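Periplasmic branched-chain amino acid-binding protein (Burkholderia mallei, PDB 3I09) probably serves as the periplasmic solute-binding component of a branched-chain amino acid ABC transporter, and binds acetoacetic acid in its pocket. Local coordinates at residues A82-M87 with Y98-A103; G8-M13 with D73-G78; H52-D57 with G78-T83. All blocks are in the same frame, centred on the assembly; numbering follows the deposited sequence. Where two conformers were deposited one is given.

Contact 1 (A82-M87 with Y98-A103); sequences ATALSM and YINIGA. With AAE (acetoacetic acid), chain C.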
ATOM      1  N   ALA A  82      -3.892  -3.071 -10.604  1.00  9.92           N
ATOM      2  CA  ALA A  82      -4.115  -3.096 -12.065  1.00 11.22           C
ATOM      3  C   ALA A  82      -3.870  -1.678 -12.608  1.00 10.71           C
ATOM      4  O   ALA A  82      -3.189  -1.508 -13.641  1.00 11.29           O
ATOM      5  CB  ALA A  82      -5.509  -3.598 -12.422  1.00  9.84           C
ATOM      6  N   THR A  83      -4.392  -0.661 -11.907  1.00 11.57           N
ATOM      7  CA  THR A  83      -4.142   0.727 -12.304  1.00 11.23           C
ATOM      8  C   THR A  83      -2.684   1.115 -12.112  1.00 10.73           C
ATOM      9  O   THR A  83      -2.117   1.851 -12.934  1.00 11.91           O
ATOM     10  CB  THR A  83      -5.045   1.756 -11.620  1.00 11.95           C
ATOM     11  OG1 THR A  83      -4.634   1.974 -10.270  1.00 10.41           O
ATOM     12  CG2 THR A  83      -6.504   1.346 -11.642  1.00 10.14           C
ATOM     13  N   ALA A  84      -2.052   0.599 -11.063  1.00 11.11           N
ATOM     14  CA  ALA A  84      -0.647   0.922 -10.814  1.00 10.61           C
ATOM     15  C   ALA A  84       0.239   0.476 -11.984  1.00 10.86           C
ATOM     16  O   ALA A  84       1.199   1.163 -12.353  1.00 11.88           O
ATOM     17  CB  ALA A  84      -0.128   0.262  -9.512  1.00 10.72           C
ATOM     18  N   LEU A  85      -0.040  -0.716 -12.479  1.00 11.56           N
ATOM     19  CA  LEU A  85       0.721  -1.326 -13.580  1.00 12.44           C
ATOM     20  C   LEU A  85       0.449  -0.686 -14.918  1.00 11.75           C
ATOM     21  O   LEU A  85       1.365  -0.528 -15.696  1.00 10.35           O
ATOM     22  CB  LEU A  85       0.485  -2.818 -13.616  1.00 12.43           C
ATOM     23  CG  LEU A  85       1.114  -3.567 -12.431  1.00 14.30           C
ATOM     24  CD1 LEU A  85       0.605  -5.008 -12.384  1.00 16.20           C
ATOM     25  CD2 LEU A  85       2.650  -3.549 -12.486  1.00 15.39           C
ATOM     26  N   SER A  86      -0.795  -0.291 -15.185  1.00 11.10           N
ATOM     27  CA  SER A  86      -1.087   0.412 -16.446  1.00 11.13           C
ATOM     28  C   SER A  86      -0.409   1.782 -16.464  1.00 10.52           C
ATOM     29  O   SER A  86       0.212   2.167 -17.480  1.00 11.32           O
ATOM     30  CB  SER A  86      -2.606   0.488 -16.721  1.00 10.69           C
ATOM     31  OG  SER A  86      -3.292   1.341 -15.816  1.00 15.26           O
HETATM   32  N   MSE A  87      -0.452   2.492 -15.342  1.00 10.72           N
HETATM   33  CA  MSE A  87       0.251   3.767 -15.225  1.00 10.41           C
HETATM   34  C   MSE A  87       1.761   3.648 -15.310  1.00 11.41           C
HETATM   35  O   MSE A  87       2.432   4.497 -15.923  1.00 11.51           O
HETATM   36  CB  MSE A  87      -0.160   4.471 -13.912  1.00 11.59           C
HETATM   37  CG  MSE A  87      -1.579   4.980 -13.996  1.00 11.63           C
HETATM   38 SE   MSE A  87      -2.114   6.043 -12.422  0.75 12.19          SE
HETATM   39  CE  MSE A  87      -2.039   4.729 -11.106  1.00 11.08           C
ATOM     40  N   TYR A  98       7.338   8.496 -11.491  1.00 10.63           N
ATOM     41  CA  TYR A  98       6.138   7.841 -11.044  1.00 10.97           C
ATOM     42  C   TYR A  98       6.387   7.252  -9.642  1.00 10.66           C
ATOM     43  O   TYR A  98       7.223   6.335  -9.474  1.00 10.52           O
ATOM     44  CB  TYR A  98       5.755   6.744 -12.035  1.00 11.07           C
ATOM     45  CG  TYR A  98       4.578   5.853 -11.622  1.00  9.64           C
ATOM     46  CD1 TYR A  98       3.377   6.383 -11.147  1.00  9.70           C
ATOM     47  CD2 TYR A  98       4.666   4.475 -11.761  1.00 12.66           C
ATOM     48  CE1 TYR A  98       2.309   5.557 -10.815  1.00 11.56           C
ATOM     49  CE2 TYR A  98       3.624   3.640 -11.430  1.00 13.21           C
ATOM     50  CZ  TYR A  98       2.451   4.174 -10.956  1.00 13.06           C
ATOM     51  OH  TYR A  98       1.444   3.319 -10.617  1.00 15.03           O
ATOM     52  N   ILE A  99       5.643   7.754  -8.658  1.00 10.07           N
ATOM     53  CA  ILE A  99       5.742   7.223  -7.324  1.00  9.98           C
ATOM     54  C   ILE A  99       4.413   6.600  -6.959  1.00 10.86           C
ATOM     55  O   ILE A  99       3.366   7.266  -6.947  1.00 10.67           O
ATOM     56  CB  ILE A  99       6.123   8.297  -6.315  1.00 11.37           C
ATOM     57  CG1 ILE A  99       7.433   8.936  -6.738  1.00 12.21           C
ATOM     58  CG2 ILE A  99       6.255   7.657  -4.924  1.00  9.95           C
ATOM     59  CD1 ILE A  99       7.884  10.077  -5.809  1.00 12.74           C
ATOM     60  N   ASN A 100       4.431   5.296  -6.730  1.00 10.88           N
ATOM     61  CA  ASN A 100       3.228   4.586  -6.321  1.00 10.52           C
ATOM     62  C   ASN A 100       3.179   4.323  -4.819  1.00 10.18           C
ATOM     63  O   ASN A 100       4.133   3.787  -4.237  1.00 11.04           O
ATOM     64  CB  ASN A 100       3.054   3.281  -7.057  1.00 11.53           C
ATOM     65  CG  ASN A 100       1.665   2.698  -6.798  1.00 11.75           C
ATOM     66  OD1 ASN A 100       1.409   2.199  -5.713  1.00 13.46           O
ATOM     67  ND2 ASN A 100       0.747   2.851  -7.768  1.00 14.46           N
ATOM     68  N   ILE A 101       2.076   4.759  -4.194  1.00 10.48           N
ATOM     69  CA  ILE A 101       1.861   4.538  -2.767  1.00 10.64           C
ATOM     70  C   ILE A 101       0.792   3.468  -2.493  1.00 11.28           C
ATOM     71  O   ILE A 101       1.016   2.507  -1.733  1.00 11.19           O
ATOM     72  CB  ILE A 101       1.412   5.847  -2.052  1.00 11.94           C
ATOM     73  CG1 ILE A 101       2.595   6.818  -1.869  1.00 14.75           C
ATOM     74  CG2 ILE A 101       0.822   5.537  -0.678  1.00 11.80           C
ATOM     75  CD1 ILE A 101       3.196   7.282  -3.084  1.00 18.72           C
ATOM     76  N   GLY A 102      -0.390   3.635  -3.084  1.00 10.90           N
ATOM     77  CA  GLY A 102      -1.531   2.866  -2.629  1.00 11.17           C
ATOM     78  C   GLY A 102      -1.563   1.402  -3.034  1.00 11.70           C
ATOM     79  O   GLY A 102      -2.221   0.601  -2.359  1.00 12.38           O
ATOM     80  N   ALA A 103      -0.860   1.052  -4.113  1.00 11.50           N
ATOM     81  CA  ALA A 103      -0.914  -0.281  -4.687  1.00 12.00           C
ATOM     82  C   ALA A 103       0.188  -1.149  -4.118  1.00 13.09           C
ATOM     83  O   ALA A 103       1.248  -0.671  -3.750  1.00 13.37           O
ATOM     84  CB  ALA A 103      -0.816  -0.228  -6.226  1.00 11.02           C
TER
HETATM   85  O1  AAE C 501      -2.656  -3.084  -4.761  1.00 12.11           O
HETATM   86  C2  AAE C 501      -3.881  -3.144  -4.552  1.00 12.90           C
HETATM   87  O3  AAE C 501      -4.709  -3.340  -5.469  1.00 10.60           O
HETATM   88  C4  AAE C 501      -4.372  -3.036  -3.119  1.00 12.11           C
HETATM   89  C5  AAE C 501      -4.709  -1.615  -2.761  1.00 16.14           C
HETATM   90  O8  AAE C 501      -4.369  -0.657  -3.496  1.00 11.84           O
HETATM   91  C9  AAE C 501      -5.320  -1.426  -1.404  1.00 12.93           C
HETATM   92  O   HOH W   1      -2.168   2.716  -8.634  1.00 16.54           O
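With CG, the root of its ring, anti to its own backbone N (chi1 174°), the Y98 side chain extends from the strand to A84 on helix 82-87. N100 CG is likewise anti (chi1 -169°), on the same side of the strand, and its ND2 reaches the Y98 hydroxyl. The Y98 hydroxyl donates from OH to the A84 carbonyl O at 2.8 Å. It meets that oxygen in the carbonyl plane, on a lone pair, with a C=O...donor angle of 108°. The same OH accepts from N100 ND2 at 3.0 Å, so the phenol oxygen makes two hydrogen bonds, donating to a helix carbonyl and accepting from a strand-residue amide. M87, a selenomethionine, crosses the tyrosine at about a right angle: its CB lies 4.0 Å from Y98 CZ, while its CE comes to 3.8 Å from the Y98 OH.

All of this joins the helix and the second strand of a right-handed beta-alpha-beta unit, strand 72-77, helix 81-94 and strand 97-100, in which helix and strand run nearly antiparallel. Beyond the strand, N100 organises the turn into the pocket. Its OD1 accepts from A103 N at 3.0 Å, on a lone pair, which makes an Asx motif of residues 100-103. In this turn A103 CB packs against A84 CB at 3.4 Å, tighter than usual for two carbons, and A84 CB is also only 3.2 Å from N100 ND2.

A water bridges the two segments, accepting from N100 ND2 and donating to T83 OG1, a hydroxyl that itself donates to N80 O. On the ligand side of the turn, the G102 carbonyl receives a hydrogen bond from Y122 OH, and A103 CB lies 3.7 Å from O1 of the acetoacetic acid.

Contact 2 (G8-M13 with D73-G78); sequences GFITDM and DLLVGG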
ATOM      1  N   GLY A   8       0.262  15.060 -10.274  1.00 12.25           N
ATOM      2  CA  GLY A   8      -1.033  14.457 -10.540  1.00 13.59           C
ATOM      3  C   GLY A   8      -1.206  13.226  -9.669  1.00 12.61           C
ATOM      4  O   GLY A   8      -0.266  12.461  -9.491  1.00 14.83           O
ATOM      5  N   PHE A   9      -2.398  13.064  -9.109  1.00 11.64           N
ATOM      6  CA  PHE A   9      -2.716  11.978  -8.223  1.00 10.35           C
ATOM      7  C   PHE A   9      -3.912  11.235  -8.792  1.00 10.17           C
ATOM      8  O   PHE A   9      -4.958  11.839  -9.031  1.00 10.00           O
ATOM      9  CB  PHE A   9      -3.047  12.538  -6.845  1.00 11.07           C
ATOM     10  CG  PHE A   9      -3.428  11.496  -5.803  1.00 10.18           C
ATOM     11  CD1 PHE A   9      -2.651  10.381  -5.586  1.00 11.90           C
ATOM     12  CD2 PHE A   9      -4.558  11.684  -5.006  1.00 10.41           C
ATOM     13  CE1 PHE A   9      -2.999   9.430  -4.568  1.00 13.30           C
ATOM     14  CE2 PHE A   9      -4.913  10.771  -4.029  1.00  8.85           C
ATOM     15  CZ  PHE A   9      -4.129   9.678  -3.780  1.00 10.73           C
ATOM     16  N   ILE A  10      -3.742   9.938  -8.977  1.00 10.30           N
ATOM     17  CA  ILE A  10      -4.815   9.083  -9.524  1.00 10.22           C
ATOM     18  C   ILE A  10      -5.049   7.899  -8.612  1.00 10.16           C
ATOM     19  O   ILE A  10      -4.134   7.093  -8.333  1.00 10.81           O
ATOM     20  CB  ILE A  10      -4.522   8.587 -10.942  1.00 10.99           C
ATOM     21  CG1 ILE A  10      -4.181   9.737 -11.870  1.00 11.12           C
ATOM     22  CG2 ILE A  10      -5.766   7.782 -11.449  1.00 11.36           C
ATOM     23  CD1 ILE A  10      -3.839   9.299 -13.319  1.00 10.40           C
ATOM     24  N   THR A  11      -6.264   7.795  -8.099  1.00 10.02           N
ATOM     25  CA  THR A  11      -6.600   6.775  -7.127  1.00 10.82           C
ATOM     26  C   THR A  11      -8.079   6.484  -7.165  1.00 10.52           C
ATOM     27  O   THR A  11      -8.826   7.097  -7.940  1.00 10.94           O
ATOM     28  CB  THR A  11      -6.153   7.193  -5.674  1.00  9.31           C
ATOM     29  OG1 THR A  11      -6.095   6.021  -4.839  1.00 11.17           O
ATOM     30  CG2 THR A  11      -7.104   8.247  -5.054  1.00 10.68           C
ATOM     31  N   ASP A  12      -8.500   5.483  -6.416  1.00 11.42           N
ATOM     32  CA  ASP A  12      -9.943   5.184  -6.284  1.00 11.33           C
ATOM     33  C   ASP A  12     -10.547   6.201  -5.292  1.00 12.13           C
ATOM     34  O   ASP A  12     -10.243   6.162  -4.093  1.00 13.67           O
ATOM     35  CB  ASP A  12     -10.151   3.778  -5.736  1.00 11.05           C
ATOM     36  CG  ASP A  12     -11.613   3.457  -5.438  1.00 13.60           C
ATOM     37  OD1 ASP A  12     -12.479   4.200  -5.914  1.00 13.82           O
ATOM     38  OD2 ASP A  12     -11.882   2.444  -4.736  1.00 12.22           O
HETATM   39  N   MSE A  13     -11.395   7.090  -5.792  1.00 12.76           N
HETATM   40  CA  MSE A  13     -12.035   8.071  -4.908  0.50 13.78           C
HETATM   41  C   MSE A  13     -13.486   7.740  -4.616  1.00 14.20           C
HETATM   42  O   MSE A  13     -14.145   8.463  -3.868  1.00 16.16           O
HETATM   43  CB  MSE A  13     -11.896   9.477  -5.479  0.50 13.50           C
HETATM   44  CG  MSE A  13     -10.500   9.999  -5.342  0.50 16.31           C
HETATM   45 SE   MSE A  13     -10.294  11.682  -6.262  0.38 15.25          SE
HETATM   46  CE  MSE A  13     -11.265  12.823  -5.046  0.50 21.72           C
ATOM     47  N   ASP A  73       4.792  16.695 -14.090  1.00 12.30           N
ATOM     48  CA  ASP A  73       6.153  16.445 -13.604  1.00 12.04           C
ATOM     49  C   ASP A  73       6.270  15.204 -12.687  1.00 12.61           C
ATOM     50  O   ASP A  73       7.264  14.448 -12.751  1.00 13.06           O
ATOM     51  CB  ASP A  73       6.621  17.680 -12.892  1.00 11.28           C
ATOM     52  CG  ASP A  73       6.846  18.814 -13.839  1.00 12.54           C
ATOM     53  OD1 ASP A  73       7.731  18.642 -14.732  1.00 14.72           O
ATOM     54  OD2 ASP A  73       6.087  19.816 -13.744  1.00 11.23           O
ATOM     55  N   LEU A  74       5.272  15.007 -11.833  1.00 11.80           N
ATOM     56  CA  LEU A  74       5.179  13.803 -10.978  1.00 11.25           C
ATOM     57  C   LEU A  74       3.789  13.184 -11.110  1.00 11.85           C
ATOM     58  O   LEU A  74       2.777  13.890 -10.986  1.00 11.19           O
ATOM     59  CB  LEU A  74       5.391  14.152  -9.500  1.00 11.48           C
ATOM     60  CG  LEU A  74       5.081  13.054  -8.462  1.00 11.31           C
ATOM     61  CD1 LEU A  74       6.045  11.855  -8.604  1.00 11.73           C
ATOM     62  CD2 LEU A  74       5.093  13.601  -7.006  1.00 10.57           C
ATOM     63  N   LEU A  75       3.768  11.867 -11.307  1.00 11.94           N
ATOM     64  CA  LEU A  75       2.562  11.051 -11.174  1.00 11.96           C
ATOM     65  C   LEU A  75       2.629  10.272  -9.874  1.00 11.77           C
ATOM     66  O   LEU A  75       3.568   9.473  -9.629  1.00 11.75           O
ATOM     67  CB  LEU A  75       2.384  10.118 -12.362  1.00 11.18           C
ATOM     68  CG  LEU A  75       1.158   9.213 -12.336  1.00 11.91           C
ATOM     69  CD1 LEU A  75      -0.135  10.063 -12.350  1.00 11.37           C
ATOM     70  CD2 LEU A  75       1.198   8.161 -13.504  1.00 12.32           C
ATOM     71  N   VAL A  76       1.651  10.527  -9.014  1.00 11.44           N
ATOM     72  CA  VAL A  76       1.485   9.789  -7.772  1.00 11.12           C
ATOM     73  C   VAL A  76       0.394   8.767  -8.000  1.00 12.57           C
ATOM     74  O   VAL A  76      -0.748   9.131  -8.272  1.00 12.30           O
ATOM     75  CB  VAL A  76       1.103  10.662  -6.573  1.00 11.86           C
ATOM     76  CG1 VAL A  76       0.976   9.781  -5.279  1.00 10.83           C
ATOM     77  CG2 VAL A  76       2.177  11.781  -6.376  1.00 12.02           C
ATOM     78  N   GLY A  77       0.758   7.498  -7.850  1.00 12.02           N
ATOM     79  CA  GLY A  77      -0.146   6.375  -8.055  1.00 12.94           C
ATOM     80  C   GLY A  77      -0.804   6.005  -6.740  1.00 11.76           C
ATOM     81  O   GLY A  77      -0.141   5.766  -5.727  1.00 11.82           O
ATOM     82  N   GLY A  78      -2.129   5.901  -6.756  1.00 12.41           N
ATOM     83  CA  GLY A  78      -2.870   5.492  -5.574  1.00 11.56           C
ATOM     84  C   GLY A  78      -3.157   4.001  -5.555  1.00 12.09           C
ATOM     85  O   GLY A  78      -2.291   3.173  -5.846  1.00 10.89           O
TER
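G8 bonds to L74 through its N and to V76 through its O, one residue on each side of its partner L75, as parallel strands do. V76 N donates to G8 O at 2.8 Å in an almost straight bond (N-H...O 174°), and I10 N to V76 O follows, a little longer at 3.2 Å. The final bond, G78 N to I10 O, is bent to 144°, where the second chain passes from strand into loop.

Side chains alternate between the two faces. On one, the F9 ring lies beside V76, its CD1 3.7 Å from V76 CG1, and the V76 carbonyl O sits at the ring edge, near its plane. On the other, the I10 CD1 methyl meets L75 CD1 at 3.9 Å, beside G8, which adds no side chain of its own. At the end of the strands T11 takes over: OG1, anti to the backbone N (chi1 -161°), rests 3.3 Å from G78 CA, an approach made possible by glycine having no CB. That hydroxyl is bonded to D21 OD2 and to T79 N, so it fixes the start of the loop that enters the ligand pocket.

These are the two middle strands of the six-stranded sheet of one lobe, a Rossmann-like arrangement of the type I periplasmic binding fold. Strand 43-51 pairs with the outer edge of 5-11, and strand 97-100 with that of 72-77. Helix 22-36 covers the F9 and V76 face through L26 and I29, with D283 of helix 278-297 also against F9, whereas helix 56-69 packs on I10 and L75 with K62, A63, W66 and M67.

Contact 3 (H52-D57 with G78-T83); sequences HQNKAD and GTNSAT. With AAE (acetoacetic acid), chain C; EDO (1,2-ethanediol), chain L.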
ATOM      1  N   HIS A  52      -9.850   7.018 -10.704  1.00 11.99           N
ATOM      2  CA  HIS A  52      -9.773   5.960 -11.737  1.00 11.70           C
ATOM      3  C   HIS A  52     -10.911   4.967 -11.726  1.00 11.89           C
ATOM      4  O   HIS A  52     -11.005   4.147 -12.638  1.00 13.43           O
ATOM      5  CB  HIS A  52      -8.417   5.233 -11.778  1.00 11.65           C
ATOM      6  CG  HIS A  52      -7.991   4.555 -10.513  1.00 11.24           C
ATOM      7  ND1 HIS A  52      -8.804   3.737  -9.756  1.00 10.43           N
ATOM      8  CD2 HIS A  52      -6.758   4.476  -9.953  1.00 12.25           C
ATOM      9  CE1 HIS A  52      -8.100   3.206  -8.775  1.00 12.60           C
ATOM     10  NE2 HIS A  52      -6.855   3.653  -8.862  1.00  9.95           N
ATOM     11  N   GLN A  53     -11.742   5.032 -10.695  1.00 12.77           N
ATOM     12  CA  GLN A  53     -12.913   4.161 -10.589  0.50 13.99           C
ATOM     13  C   GLN A  53     -12.514   2.681 -10.661  1.00 13.48           C
ATOM     14  O   GLN A  53     -13.289   1.847 -11.095  1.00 13.17           O
ATOM     15  CB  GLN A  53     -13.917   4.503 -11.700  0.50 14.03           C
ATOM     16  CG  GLN A  53     -14.156   6.011 -11.875  0.50 16.24           C
ATOM     17  CD  GLN A  53     -15.388   6.331 -12.681  0.50 18.93           C
ATOM     18  OE1 GLN A  53     -16.451   5.706 -12.507  0.50 22.47           O
ATOM     19  NE2 GLN A  53     -15.271   7.319 -13.556  0.50 16.47           N
ATOM     20  N   ASN A  54     -11.308   2.353 -10.217  1.00 11.61           N
ATOM     21  CA  ASN A  54     -10.793   0.973 -10.319  1.00 12.00           C
ATOM     22  C   ASN A  54     -10.762   0.396 -11.735  1.00 13.33           C
ATOM     23  O   ASN A  54     -10.927  -0.814 -11.926  1.00 13.54           O
ATOM     24  CB  ASN A  54     -11.504   0.058  -9.334  1.00 12.72           C
ATOM     25  CG  ASN A  54     -11.175   0.428  -7.930  1.00 13.54           C
ATOM     26  OD1 ASN A  54     -10.000   0.443  -7.570  1.00 13.52           O
ATOM     27  ND2 ASN A  54     -12.210   0.755  -7.116  1.00 15.00           N
ATOM     28  N   LYS A  55     -10.473   1.283 -12.695  1.00 12.05           N
ATOM     29  CA  LYS A  55     -10.323   0.928 -14.092  1.00 13.50           C
ATOM     30  C   LYS A  55      -8.913   1.271 -14.557  1.00 11.95           C
ATOM     31  O   LYS A  55      -8.524   2.461 -14.616  1.00 12.46           O
ATOM     32  CB  LYS A  55     -11.325   1.708 -14.951  1.00 13.73           C
ATOM     33  CG  LYS A  55     -12.803   1.444 -14.629  1.00 16.96           C
ATOM     34  CD  LYS A  55     -13.238   0.018 -14.707  1.00 22.13           C
ATOM     35  CE  LYS A  55     -14.774  -0.060 -14.471  1.00 25.74           C
ATOM     36  NZ  LYS A  55     -15.235  -1.456 -14.399  1.00 27.10           N
ATOM     37  N   ALA A  56      -8.154   0.243 -14.930  1.00 12.66           N
ATOM     38  CA  ALA A  56      -6.767   0.466 -15.381  1.00 12.90           C
ATOM     39  C   ALA A  56      -6.710   1.371 -16.598  1.00 13.37           C
ATOM     40  O   ALA A  56      -5.777   2.183 -16.772  1.00 11.67           O
ATOM     41  CB  ALA A  56      -6.099  -0.886 -15.699  1.00 12.23           C
ATOM     42  N   ASP A  57      -7.685   1.214 -17.493  1.00 12.55           N
ATOM     43  CA  ASP A  57      -7.676   2.030 -18.719  1.00 14.51           C
ATOM     44  C   ASP A  57      -7.923   3.516 -18.447  1.00 13.72           C
ATOM     45  O   ASP A  57      -7.280   4.367 -19.061  1.00 14.86           O
ATOM     46  CB  ASP A  57      -8.580   1.468 -19.846  1.00 14.37           C
ATOM     47  CG  ASP A  57     -10.077   1.425 -19.507  1.00 19.72           C
ATOM     48  OD1 ASP A  57     -10.514   1.635 -18.354  1.00 20.66           O
ATOM     49  OD2 ASP A  57     -10.835   1.076 -20.450  1.00 22.82           O
ATOM     50  N   GLY A  78      -2.129   5.901  -6.756  1.00 12.41           N
ATOM     51  CA  GLY A  78      -2.870   5.492  -5.574  1.00 11.56           C
ATOM     52  C   GLY A  78      -3.157   4.001  -5.555  1.00 12.09           C
ATOM     53  O   GLY A  78      -2.291   3.173  -5.846  1.00 10.89           O
ATOM     54  N   THR A  79      -4.365   3.660  -5.149  1.00 11.14           N
ATOM     55  CA  THR A  79      -4.739   2.273  -4.917  1.00 10.78           C
ATOM     56  C   THR A  79      -5.013   1.536  -6.241  1.00 10.21           C
ATOM     57  O   THR A  79      -5.127   2.146  -7.305  1.00 10.78           O
ATOM     58  CB  THR A  79      -5.959   2.208  -3.976  1.00 10.69           C
ATOM     59  OG1 THR A  79      -6.989   3.065  -4.466  1.00 10.84           O
ATOM     60  CG2 THR A  79      -5.581   2.671  -2.525  1.00 10.26           C
ATOM     61  N   ASN A  80      -5.048   0.211  -6.127  1.00 10.79           N
ATOM     62  CA  ASN A  80      -5.424  -0.722  -7.180  1.00 10.98           C
ATOM     63  C   ASN A  80      -4.219  -1.077  -8.076  1.00 10.38           C
ATOM     64  O   ASN A  80      -3.769  -0.260  -8.881  1.00 10.85           O
ATOM     65  CB  ASN A  80      -6.621  -0.218  -7.978  1.00 11.44           C
ATOM     66  CG  ASN A  80      -7.116  -1.261  -8.993  1.00 12.42           C
ATOM     67  OD1 ASN A  80      -6.293  -1.915  -9.678  1.00 13.01           O
ATOM     68  ND2 ASN A  80      -8.449  -1.422  -9.101  1.00 11.57           N
ATOM     69  N   SER A  81      -3.694  -2.288  -7.895  1.00 10.57           N
ATOM     70  CA  SER A  81      -2.488  -2.702  -8.604  1.00 10.95           C
ATOM     71  C   SER A  81      -2.673  -2.809 -10.122  1.00 11.18           C
ATOM     72  O   SER A  81      -1.707  -2.661 -10.835  1.00 11.12           O
ATOM     73  CB  SER A  81      -1.931  -4.029  -8.072  1.00 11.91           C
ATOM     74  OG  SER A  81      -1.350  -3.879  -6.791  1.00 11.60           O
ATOM     75  N   ALA A  82      -3.892  -3.071 -10.604  1.00  9.92           N
ATOM     76  CA  ALA A  82      -4.115  -3.096 -12.065  1.00 11.22           C
ATOM     77  C   ALA A  82      -3.870  -1.678 -12.608  1.00 10.71           C
ATOM     78  O   ALA A  82      -3.189  -1.508 -13.641  1.00 11.29           O
ATOM     79  CB  ALA A  82      -5.509  -3.598 -12.422  1.00  9.84           C
ATOM     80  N   THR A  83      -4.392  -0.661 -11.907  1.00 11.57           N
ATOM     81  CA  THR A  83      -4.142   0.727 -12.304  1.00 11.23           C
ATOM     82  C   THR A  83      -2.684   1.115 -12.112  1.00 10.73           C
ATOM     83  O   THR A  83      -2.117   1.851 -12.934  1.00 11.91           O
ATOM     84  CB  THR A  83      -5.045   1.756 -11.620  1.00 11.95           C
ATOM     85  OG1 THR A  83      -4.634   1.974 -10.270  1.00 10.41           O
ATOM     86  CG2 THR A  83      -6.504   1.346 -11.642  1.00 10.14           C
TER
HETATM   87  O1  AAE C 501      -2.656  -3.084  -4.761  1.00 12.11           O
HETATM   88  C2  AAE C 501      -3.881  -3.144  -4.552  1.00 12.90           C
HETATM   89  O3  AAE C 501      -4.709  -3.340  -5.469  1.00 10.60           O
HETATM   90  C4  AAE C 501      -4.372  -3.036  -3.119  1.00 12.11           C
HETATM   91  C5  AAE C 501      -4.709  -1.615  -2.761  1.00 16.14           C
HETATM   92  O8  AAE C 501      -4.369  -0.657  -3.496  1.00 11.84           O
HETATM   93  C9  AAE C 501      -5.320  -1.426  -1.404  1.00 12.93           C
HETATM   94  C1  EDO L  15     -10.880  -1.327 -17.598  1.00 38.31           C
HETATM   95  O1  EDO L  15      -9.458  -1.147 -17.568  1.00 31.06           O
HETATM   96  C2  EDO L  15     -11.235  -2.714 -17.072  1.00 41.43           C
HETATM   97  O2  EDO L  15     -11.433  -2.644 -15.644  1.00 43.03           O
HETATM   98  O   HOH W   2      -9.439  -3.108 -11.372  1.00 17.23           O
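H52 lays one ring face under T83: the CG2 methyl stands 3.5 Å from the ring centroid and only 7° off the normal, a clear CH-pi contact. The ring edge is used as well. NE2 donates to the T79 carbonyl O at 2.8 Å, with that oxygen near the ring plane, and ND1 accepts from N54 N, which ties the imidazole back to its own loop.

N54 comes next. OD1 receives N80 ND2 at 2.9 Å in a nearly straight bond, the two amides turned by just 30° from one another. ND2 of N54 goes the other way, to D12 OD2. A water also bridges the two residues, donating to N54 O and accepting from N80 ND2. After K55, the N-cap of helix 56-69, A56 sets its CB 3.6 Å from A82 O, where the two helix starts come side by side. At D57 an ethanediol, probably from the crystallisation liquor, accepts from the backbone N.

N80 is itself the N-cap of helix 81-94: its OD1 accepts from T83 N at 3.2 Å and, weakly, from A82 N. Its backbone N donates to the keto oxygen O8 of the acetoacetic acid at 2.9 Å, while S81 N and OG bond to carboxyl oxygens O3 and O1. N54 thus holds the N80 side chain and probably helps to position this ligand-binding residue from the second shell. The roles of the H52 nitrogens are consistent with a neutral ring protonated on NE2, and the N-terminal end of helix 81-94 would probably stabilise any negative charge on the carboxyl group.

How the contacts relate
All three contacts belong to one lobe of the binding protein, their centres about 8 Å (1 and 2), 7 Å (1 and 3) and 10 Å (2 and 3) apart. Contact 2 lies between the neighbouring strands 5-11 and 72-77, and contact 1 adds helix 81-94 and strand 97-100, whose I99 bonds to L75 and G77 in the same sheet. Contact 3 alternates with contact 2 along the chain, shares G78 with it and A82 and T83 with contact 1. Strand 72-77 leads through 78-80 into helix 81-94, and contact 2 closes before contact 1 opens. The loops and helix start at the C-terminal ends of the strands supply much of this lobe's share of the pocket.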